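PDB 5C00: MdbA protein, which acts as a thiol-disulfide oxidoreductase of the DsbA family and probably forms disulfide bonds in exported proteins, including those needed for pilus assembly and toxin production. Local coordinates for residues A[8-13]-A[132-137]; A[15-20]-A[140-145]; A[57-62]-A[122-127]; A[101-106]-A[154-159]. One frame throughout, in Å; residues are numbered along the deposited sequence. Where two conformers were deposited one is given.

Interaction 1: A[8-13]-A[132-137]; sequences AHQANK and GKWGDN
Asn137 lies against the imidazole of His9 and buries more surface in this contact than any other residue. Its CB sits over the centre of the His9 ring, 3.4 Å from the ring centroid and almost straight over the face. This is a CH-pi contact. The amide of Asn137 continues the stack, since its plane and the imidazole plane are only 14° apart. Asn137 CG comes within 3.7 Å of His9 NE2. The polar end of Asn137 is engaged elsewhere, with OD1 bonded to Arg157 NH1.

Gln10 is the second point of contact. Its chain bends at chi2 (-53°), which lays the amide over one face of the Trp134 indole. Gln10 CD stands 3.4 Å above the indole plane, toward the rim, and 3.6 Å from Trp134 NE1. The two planes are 32° apart, so the amide lies tilted over the indole face. Gln10 NE2 bonds to Asp138 OD1. The N-terminal segment thus lies on the start of helix 136-145 at the protein surface. The two amide side chains meet the rings over their faces, which suggests dispersion, with CH-pi attraction at His9, while the amides bond to Arg157 and Asp138.

Interaction 2: A[15-20]-A[140-145]; sequences ADYDKE and ADVAKS
This is a partly buried, water-mediated contact between an irregular N-terminal segment and a helix. Residues 15-20 run ahead of the first strand, 25-29. Residues 140-145 form the last turns of helix 136-145, part of the helical portion of this DsbA-like thioredoxin fold. Tyr17 and Ser145 carry most of the buried surface.

Tyr17 turns its CB toward the helix, and its ring lies across Val142 and next to Ser145. The phenol oxygen Tyr17 OH lies 3.7 Å from Val142 CG2. Tyr17 and Val142 cross at about a right angle, and Val142 CG1 approaches the ring obliquely. Leu122 of helix 113-125 touches both side chains, so the ring sits where helices 113-125 and 136-145 meet. Ala15 adds a smaller area beside Ser145.

The polar part of the contact runs through three waters. Ser145 OG points back beside its own backbone N (chi1 -67°), where two of the waters reach it. Ser145 OG donates to the first water at 2.6 Å, and that water donates to Ala15 O. The second water donates to Ser145 OG and also bonds to Tyr17 OH, 2.7 Å away. The hydroxyl of Ser145 is therefore gripped by two waters, one leading to Ala15 O and the other to Tyr17 OH. The third bridges backbone to backbone near the end of the helix: it accepts from Tyr17 N at 2.8 Å and donates to Ser145 O, and it lies in the plane of the Tyr17 ring at its edge.

Interaction 3: A[57-62]-A[122-127]; sequences HCAELG and LLMKEQ
Two torsions bend the selenomethionine Met124 toward the N-terminal part of helix 56-74. With chi1 at -67° its CG is opposite the carbonyl carbon, and with chi2 at -74° the chain turns, so the selenium comes beside Cys58 and Ala59. Gln127 does the reverse. Its chain is fully extended, which carries its amide across to the same helix.

Ala59 is the centre of the contact. Ala59 CB points at the other helix and meets the backbone carbonyl Met124 O at 3.4 Å. Ala59 CB also lies 4.3 Å from Met124 CB and 4.0 Å from Gln127 NE2. The selenium of Met124 is 4.2 Å from Cys58 CB and 4.1 Å from Ala59 N. The small alanine lets the chains come close, and Ala59 and Met124 have their CA atoms 5.0 Å apart. Gln127 NE2 donates to Cys55 O and weakly to Phe53 O, so the amide is tied to the loop that leads into the helix.

Cys55 and Cys58 fit the thioredoxin-type CxxC pattern at a helix start. They are probably the redox-active pair of this oxidoreductase. The selenomethionine and Gln127 would then lie next to that site.

Helix 113-125 and the start of helix 127-130 thus meet helix 56-74 in the protein interior. Strand 45-52 completes the setting, as its Glu51 touches both Cys58 and Met124. Elsewhere on helix 113-125, Leu122 and Leu123 pack on helix 136-145.

Interaction 4: A[101-106]-A[154-159]; sequences GAAALA and QKIREG
Ile156 reaches from helix 150-158 to helix 96-109, and its branches divide the work. From CB, the methyl Ile156 CG2 goes to Ala103 CB, 3.9 Å away. The other branch starts with CG1, placed beside the backbone N (chi1 -64°), and Ile156 CG1 meets Ala106 CB at 3.8 Å. The chain then runs on extended to CD1. The tip, Ile156 CD1, lies 3.6 Å from the carbonyl oxygen Ala103 O and 4.1 Å from Ala103 CA. Ile156 therefore spans about one turn of the facing helix, between two alanines three residues apart.

The two helices belong to the helical part of the DsbA-like thioredoxin fold. They run nearly antiparallel, with an angle of 156° between the short segments and axes 9.3 Å apart at closest approach. The facing side of helix 96-109 here is made of alanines, on which the longer Ile156 and Lys155 rest. Helix 136-145 also packs here, with Ala140 and Ala143 on Ile156 and Phe139 on Ala103.

Lys155 flanks the isoleucine. Lys155 CD packs on Ala106 CB at 3.8 Å. The chain then bends at chi3 (-49°), and Lys155 NZ donates to a water 2.9 Å away. This water in turn donates to Ala106 O at 2.7 Å, while Lys155 NZ also has a long, weak ion pair with Glu151.

Interactions 1, 2 and 4 gather round helix 136-145, with centres 12 to 15 Å apart. Interactions 1 and 2 attach consecutive parts of the N-terminal segment to it. Asp141 joins all three: it accepts probable hydrogen bonds from the backbone of His9 and Gln10, and it forms a salt bridge with Arg157 of helix 150-158. Interaction 3 lies 17 to 19 Å from the others, where the helical part meets helix 56-74 and the sheet. Leu122 and Leu123 connect it to interactions 2 and 1. Along the chain interaction 3 is nested inside the loops closed by 1 and 2, and crosses 4. The N-terminal segment thus packs on the helical part, away from the CxxC pair.

Interaction 1: A[8-13]-A[132-137]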
# COMPACT_ATOMS: atom_id res chain seq x y z
N ALA A 8 15.24 19.92 6.62
CA ALA A 8 14.47 19.43 5.49
C ALA A 8 15.34 18.40 4.77
O ALA A 8 16.50 18.64 4.57
CB ALA A 8 14.14 20.56 4.53
N HIS A 9 14.77 17.27 4.40
CA HIS A 9 15.46 16.20 3.68
C HIS A 9 14.98 16.03 2.24
O HIS A 9 15.80 15.73 1.36
CB HIS A 9 15.23 14.90 4.45
CG HIS A 9 15.62 14.99 5.88
ND1 HIS A 9 16.92 14.86 6.29
CD2 HIS A 9 14.90 15.29 6.99
CE1 HIS A 9 16.99 15.05 7.59
NE2 HIS A 9 15.78 15.30 8.04
N GLN A 10 13.66 16.15 2.02
CA GLN A 10 13.07 16.08 0.67
C GLN A 10 12.25 17.32 0.31
O GLN A 10 11.32 17.68 1.03
CB GLN A 10 12.13 14.90 0.51
CG GLN A 10 12.75 13.58 0.26
CD GLN A 10 13.73 13.56 -0.89
OE1 GLN A 10 13.38 13.88 -2.03
NE2 GLN A 10 14.93 13.17 -0.60
N ALA A 11 12.58 17.93 -0.83
CA ALA A 11 11.94 19.18 -1.25
C ALA A 11 12.12 20.25 -0.17
O ALA A 11 13.24 20.41 0.33
CB ALA A 11 10.47 18.95 -1.64
N ASN A 12 11.06 20.96 0.20
CA ASN A 12 11.13 22.03 1.15
C ASN A 12 9.78 22.16 1.79
O ASN A 12 8.83 21.50 1.37
CB ASN A 12 11.49 23.35 0.44
CG ASN A 12 10.45 23.76 -0.58
OD1 ASN A 12 9.31 24.08 -0.23
ND2 ASN A 12 10.85 23.79 -1.86
N LYS A 13 9.64 23.04 2.77
CA LYS A 13 8.40 23.09 3.56
C LYS A 13 7.22 23.74 2.84
O LYS A 13 6.11 23.66 3.33
CB LYS A 13 8.64 23.81 4.91
CG LYS A 13 8.75 25.32 4.83
CD LYS A 13 8.75 25.98 6.23
CE LYS A 13 8.23 27.42 6.24
NZ LYS A 13 9.29 28.48 6.24
N GLY A 132 16.90 2.97 -2.78
CA GLY A 132 18.32 3.09 -2.37
C GLY A 132 18.83 4.50 -2.11
O GLY A 132 20.03 4.68 -1.81
N LYS A 133 17.99 5.51 -2.37
CA LYS A 133 18.39 6.88 -2.24
C LYS A 133 17.73 7.53 -1.05
O LYS A 133 18.32 8.40 -0.44
CB LYS A 133 18.19 7.65 -3.58
CG LYS A 133 18.90 6.85 -4.67
CD LYS A 133 18.88 7.42 -6.05
CE LYS A 133 19.44 6.36 -7.00
NZ LYS A 133 18.49 5.19 -7.11
N TRP A 134 16.52 7.08 -0.69
CA TRP A 134 15.80 7.68 0.45
C TRP A 134 16.04 6.90 1.74
O TRP A 134 16.11 5.66 1.73
CB TRP A 134 14.30 7.74 0.19
CG TRP A 134 13.86 8.80 -0.76
CD1 TRP A 134 14.61 9.45 -1.66
CD2 TRP A 134 12.52 9.17 -1.01
NE1 TRP A 134 13.84 10.28 -2.40
CE2 TRP A 134 12.54 10.14 -2.01
CE3 TRP A 134 11.31 8.82 -0.44
CZ2 TRP A 134 11.38 10.71 -2.51
CZ3 TRP A 134 10.15 9.42 -0.91
CH2 TRP A 134 10.20 10.34 -1.93
N GLY A 135 16.14 7.64 2.84
CA GLY A 135 16.13 7.09 4.16
C GLY A 135 14.86 7.46 4.85
O GLY A 135 14.00 8.12 4.27
N ASP A 136 14.74 7.08 6.11
CA ASP A 136 13.52 7.30 6.86
C ASP A 136 13.07 8.77 6.95
O ASP A 136 11.88 9.04 6.95
CB ASP A 136 13.65 6.71 8.26
CG ASP A 136 13.71 5.15 8.26
OD1 ASP A 136 13.08 4.49 7.38
OD2 ASP A 136 14.41 4.59 9.14
N ASN A 137 14.00 9.69 6.98
CA ASN A 137 13.63 11.10 7.10
C ASN A 137 13.07 11.60 5.78
O ASN A 137 12.32 12.57 5.77
CB ASN A 137 14.80 11.95 7.58
CG ASN A 137 15.04 11.82 9.08
OD1 ASN A 137 14.16 12.07 9.90
ND2 ASN A 137 16.21 11.43 9.43

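Interaction 2: A[15-20]-A[140-145]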
# COMPACT_ATOMS: atom_id res chain seq x y z
N ALA A 15 6.58 22.90 -0.47
CA ALA A 15 6.28 22.07 -1.66
C ALA A 15 4.88 21.40 -1.55
O ALA A 15 4.57 20.80 -0.54
CB ALA A 15 7.33 21.01 -1.85
N ASP A 16 4.09 21.58 -2.60
CA ASP A 16 2.73 21.04 -2.73
C ASP A 16 2.85 19.83 -3.68
O ASP A 16 3.48 19.90 -4.75
CB ASP A 16 1.77 22.04 -3.41
CG ASP A 16 1.31 23.21 -2.51
OD1 ASP A 16 1.27 23.05 -1.28
OD2 ASP A 16 0.99 24.31 -3.04
N TYR A 17 2.17 18.75 -3.34
CA TYR A 17 2.10 17.55 -4.16
C TYR A 17 0.66 17.42 -4.69
O TYR A 17 -0.30 17.85 -4.06
CB TYR A 17 2.45 16.29 -3.32
CG TYR A 17 3.92 16.18 -2.89
CD1 TYR A 17 4.44 17.02 -1.87
CD2 TYR A 17 4.79 15.31 -3.51
CE1 TYR A 17 5.79 16.94 -1.49
CE2 TYR A 17 6.13 15.23 -3.14
CZ TYR A 17 6.64 16.04 -2.13
OH TYR A 17 7.98 15.95 -1.73
N ASP A 18 0.52 16.80 -5.85
CA ASP A 18 -0.81 16.48 -6.35
C ASP A 18 -1.51 15.44 -5.43
O ASP A 18 -0.87 14.48 -4.97
CB ASP A 18 -0.73 15.99 -7.78
CG ASP A 18 -2.11 15.78 -8.38
OD1 ASP A 18 -3.05 16.62 -8.13
OD2 ASP A 18 -2.27 14.77 -9.09
N LYS A 19 -2.79 15.68 -5.14
CA LYS A 19 -3.58 14.93 -4.17
C LYS A 19 -4.99 14.62 -4.68
O LYS A 19 -5.87 15.50 -4.65
CB LYS A 19 -3.71 15.76 -2.90
CG LYS A 19 -2.79 15.39 -1.75
CD LYS A 19 -3.55 14.75 -0.58
CE LYS A 19 -3.63 15.62 0.66
NZ LYS A 19 -3.89 14.79 1.89
N GLU A 20 -5.20 13.36 -5.06
CA GLU A 20 -6.47 12.87 -5.58
C GLU A 20 -7.43 12.77 -4.41
O GLU A 20 -7.06 12.37 -3.33
CB GLU A 20 -6.29 11.51 -6.26
CG GLU A 20 -7.57 10.69 -6.50
CD GLU A 20 -7.31 9.34 -7.16
OE1 GLU A 20 -6.16 8.83 -7.13
OE2 GLU A 20 -8.28 8.76 -7.70
N ALA A 140 9.53 10.40 5.69
CA ALA A 140 8.75 11.23 6.62
C ALA A 140 8.43 12.61 6.06
O ALA A 140 7.32 13.10 6.20
CB ALA A 140 9.48 11.36 7.94
N ASP A 141 9.40 13.24 5.41
CA ASP A 141 9.19 14.60 4.90
C ASP A 141 8.04 14.52 3.89
O ASP A 141 7.19 15.41 3.81
CB ASP A 141 10.43 15.15 4.21
CG ASP A 141 11.40 15.85 5.15
OD1 ASP A 141 11.35 15.68 6.40
OD2 ASP A 141 12.25 16.60 4.60
N VAL A 142 8.08 13.49 3.04
CA VAL A 142 7.11 13.37 1.97
C VAL A 142 5.71 13.11 2.52
O VAL A 142 4.72 13.70 2.05
CB VAL A 142 7.52 12.33 0.91
CG1 VAL A 142 6.40 12.13 -0.11
CG2 VAL A 142 8.74 12.84 0.19
N ALA A 143 5.60 12.23 3.53
CA ALA A 143 4.36 12.04 4.21
C ALA A 143 3.80 13.36 4.75
O ALA A 143 2.60 13.61 4.63
CB ALA A 143 4.54 11.02 5.35
N LYS A 144 4.62 14.12 5.43
CA LYS A 144 4.17 15.41 6.00
C LYS A 144 3.66 16.33 4.89
O LYS A 144 2.61 16.98 5.02
CB LYS A 144 5.33 16.05 6.73
CG LYS A 144 5.07 17.45 7.24
CD LYS A 144 4.12 17.39 8.41
CE LYS A 144 3.81 18.80 8.92
NZ LYS A 144 2.67 19.35 8.19
N SER A 145 4.44 16.42 3.82
CA SER A 145 4.05 17.29 2.69
C SER A 145 2.69 16.87 2.11
O SER A 145 1.95 17.73 1.65
CB SER A 145 5.08 17.23 1.59
OG SER A 145 6.32 17.80 1.99
O HOH W 1 6.11 20.40 1.83
O HOH W 2 8.63 16.64 0.76
O HOH W 3 1.02 18.73 -0.81

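Interaction 3: A[57-62]-A[122-127]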
# COMPACT_ATOMS: atom_id res chain seq x y z
N HIS A 57 6.91 -4.20 -11.25
CA HIS A 57 5.68 -4.63 -11.89
C HIS A 57 4.46 -4.33 -11.01
O HIS A 57 3.38 -4.21 -11.52
CB HIS A 57 5.75 -6.09 -12.36
CG HIS A 57 6.69 -6.29 -13.52
ND1 HIS A 57 7.40 -7.46 -13.71
CD2 HIS A 57 7.05 -5.46 -14.52
CE1 HIS A 57 8.16 -7.35 -14.78
NE2 HIS A 57 7.97 -6.14 -15.30
N CYS A 58 4.65 -4.13 -9.70
CA CYS A 58 3.56 -3.65 -8.83
C CYS A 58 3.23 -2.22 -9.17
O CYS A 58 2.08 -1.86 -9.28
CB CYS A 58 3.92 -3.68 -7.33
SG CYS A 58 4.02 -5.33 -6.64
N ALA A 59 4.26 -1.41 -9.42
CA ALA A 59 4.02 -0.03 -9.87
C ALA A 59 3.32 -0.02 -11.23
O ALA A 59 2.37 0.72 -11.46
CB ALA A 59 5.31 0.70 -9.92
N GLU A 60 3.76 -0.89 -12.12
CA GLU A 60 3.17 -0.93 -13.45
C GLU A 60 1.71 -1.37 -13.43
O GLU A 60 0.88 -0.76 -14.10
CB GLU A 60 3.93 -1.84 -14.40
CG GLU A 60 5.19 -1.25 -14.92
CD GLU A 60 6.00 -2.28 -15.68
OE1 GLU A 60 5.40 -3.00 -16.51
OE2 GLU A 60 7.22 -2.38 -15.40
N LEU A 61 1.41 -2.44 -12.68
CA LEU A 61 0.01 -2.83 -12.51
C LEU A 61 -0.87 -1.74 -11.86
O LEU A 61 -2.00 -1.49 -12.31
CB LEU A 61 -0.10 -4.13 -11.72
CG LEU A 61 -1.51 -4.69 -11.58
CD1 LEU A 61 -2.05 -5.12 -12.93
CD2 LEU A 61 -1.49 -5.86 -10.62
N GLY A 62 -0.36 -1.09 -10.84
CA GLY A 62 -1.07 0.02 -10.18
C GLY A 62 -1.47 1.14 -11.13
O GLY A 62 -2.57 1.71 -11.02
N LEU A 122 2.40 7.78 -4.76
CA LEU A 122 3.69 8.43 -4.98
C LEU A 122 4.89 7.49 -4.81
O LEU A 122 5.78 7.43 -5.68
CB LEU A 122 3.82 9.66 -4.05
CG LEU A 122 5.10 10.49 -4.19
CD1 LEU A 122 5.43 10.75 -5.62
CD2 LEU A 122 4.91 11.82 -3.44
N LEU A 123 4.91 6.73 -3.75
CA LEU A 123 5.98 5.79 -3.52
C LEU A 123 6.10 4.75 -4.63
O LEU A 123 7.21 4.43 -5.01
CB LEU A 123 5.83 5.08 -2.16
CG LEU A 123 5.85 6.00 -0.93
CD1 LEU A 123 5.85 5.12 0.30
CD2 LEU A 123 6.99 6.99 -0.89
N MSE A 124 4.99 4.26 -5.17
CA MSE A 124 5.01 3.42 -6.36
C MSE A 124 5.40 4.14 -7.63
O MSE A 124 6.23 3.61 -8.41
CB MSE A 124 3.63 2.76 -6.56
CG MSE A 124 3.39 1.77 -5.44
SE MSE A 124 4.48 0.13 -5.63
CE MSE A 124 3.67 -0.88 -4.18
N LYS A 125 4.86 5.33 -7.87
CA LYS A 125 5.20 6.05 -9.08
C LYS A 125 6.67 6.40 -9.14
O LYS A 125 7.26 6.31 -10.20
CB LYS A 125 4.39 7.34 -9.22
CG LYS A 125 4.80 8.17 -10.44
CD LYS A 125 4.19 9.55 -10.42
CE LYS A 125 4.62 10.34 -11.66
NZ LYS A 125 3.49 11.20 -12.07
N GLU A 126 7.25 6.83 -8.01
CA GLU A 126 8.65 7.25 -7.98
C GLU A 126 9.66 6.16 -7.56
O GLU A 126 10.84 6.44 -7.30
CB GLU A 126 8.77 8.49 -7.15
CG GLU A 126 7.96 9.66 -7.70
CD GLU A 126 8.39 10.13 -9.08
OE1 GLU A 126 9.38 9.62 -9.67
OE2 GLU A 126 7.72 11.10 -9.58
N GLN A 127 9.20 4.94 -7.53
CA GLN A 127 9.97 3.85 -7.01
C GLN A 127 11.39 3.85 -7.48
O GLN A 127 12.34 3.70 -6.70
CB GLN A 127 9.28 2.57 -7.50
CG GLN A 127 9.91 1.32 -7.07
CD GLN A 127 9.12 0.15 -7.61
OE1 GLN A 127 9.53 -0.45 -8.58
NE2 GLN A 127 7.93 -0.12 -7.04

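Interaction 4: A[101-106]-A[154-159]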
# COMPACT_ATOMS: atom_id res chain seq x y z
N GLY A 101 7.24 0.58 3.09
CA GLY A 101 6.07 -0.12 3.57
C GLY A 101 5.72 0.30 4.98
O GLY A 101 4.56 0.54 5.30
N ALA A 102 6.72 0.47 5.83
CA ALA A 102 6.44 0.88 7.20
C ALA A 102 6.04 2.37 7.30
O ALA A 102 5.23 2.73 8.16
CB ALA A 102 7.63 0.60 8.06
N ALA A 103 6.55 3.22 6.40
CA ALA A 103 6.12 4.64 6.33
C ALA A 103 4.64 4.73 5.93
O ALA A 103 3.85 5.40 6.58
CB ALA A 103 6.99 5.42 5.37
N ALA A 104 4.27 3.96 4.92
CA ALA A 104 2.90 3.93 4.45
C ALA A 104 1.99 3.36 5.53
O ALA A 104 0.88 3.88 5.71
CB ALA A 104 2.80 3.13 3.15
N LEU A 105 2.43 2.30 6.22
CA LEU A 105 1.66 1.77 7.36
C LEU A 105 1.40 2.78 8.44
O LEU A 105 0.26 2.85 8.94
CB LEU A 105 2.29 0.52 7.97
CG LEU A 105 1.50 -0.15 9.13
CD1 LEU A 105 0.12 -0.66 8.69
CD2 LEU A 105 2.36 -1.33 9.57
N ALA A 106 2.42 3.56 8.82
CA ALA A 106 2.25 4.62 9.82
C ALA A 106 1.14 5.59 9.43
O ALA A 106 0.36 6.05 10.26
CB ALA A 106 3.57 5.35 10.08
N GLN A 154 6.78 12.09 12.81
CA GLN A 154 7.82 11.71 13.76
C GLN A 154 7.93 10.20 13.92
O GLN A 154 9.00 9.66 14.00
CB GLN A 154 7.60 12.42 15.09
CG GLN A 154 8.79 12.27 16.06
CD GLN A 154 10.10 12.85 15.54
OE1 GLN A 154 10.14 13.87 14.84
NE2 GLN A 154 11.19 12.23 15.91
N LYS A 155 6.80 9.50 13.93
CA LYS A 155 6.82 8.06 13.96
C LYS A 155 7.61 7.48 12.76
O LYS A 155 8.39 6.55 12.92
CB LYS A 155 5.38 7.57 13.94
CG LYS A 155 5.19 6.08 13.78
CD LYS A 155 3.73 5.72 13.87
CE LYS A 155 3.04 6.33 15.08
NZ LYS A 155 1.84 5.54 15.41
N ILE A 156 7.40 8.03 11.56
CA ILE A 156 8.14 7.56 10.42
C ILE A 156 9.67 7.79 10.59
O ILE A 156 10.49 6.92 10.27
CB ILE A 156 7.63 8.24 9.13
CG1 ILE A 156 6.16 7.82 8.91
CG2 ILE A 156 8.56 7.89 7.95
CD1 ILE A 156 5.46 8.40 7.72
N ARG A 157 10.04 8.97 11.07
CA ARG A 157 11.45 9.28 11.33
C ARG A 157 12.09 8.29 12.29
O ARG A 157 13.26 7.98 12.14
CB ARG A 157 11.58 10.68 11.93
CG ARG A 157 11.23 11.76 10.97
CD ARG A 157 11.61 13.15 11.46
NE ARG A 157 10.83 14.12 10.75
CZ ARG A 157 11.02 14.43 9.46
NH1 ARG A 157 12.01 13.89 8.78
NH2 ARG A 157 10.21 15.28 8.84
N GLU A 158 11.34 7.82 13.27
CA GLU A 158 11.81 6.90 14.29
C GLU A 158 11.59 5.46 13.94
O GLU A 158 11.98 4.58 14.69
CB GLU A 158 11.10 7.19 15.63
CG GLU A 158 11.56 8.47 16.32
CD GLU A 158 10.54 9.05 17.29
OE1 GLU A 158 9.48 8.40 17.52
OE2 GLU A 158 10.77 10.15 17.83
N GLY A 159 10.98 5.19 12.80
CA GLY A 159 10.68 3.80 12.38
C GLY A 159 9.68 3.10 13.28
O GLY A 159 9.74 1.85 13.45
O HOH W 4 0.67 6.30 12.91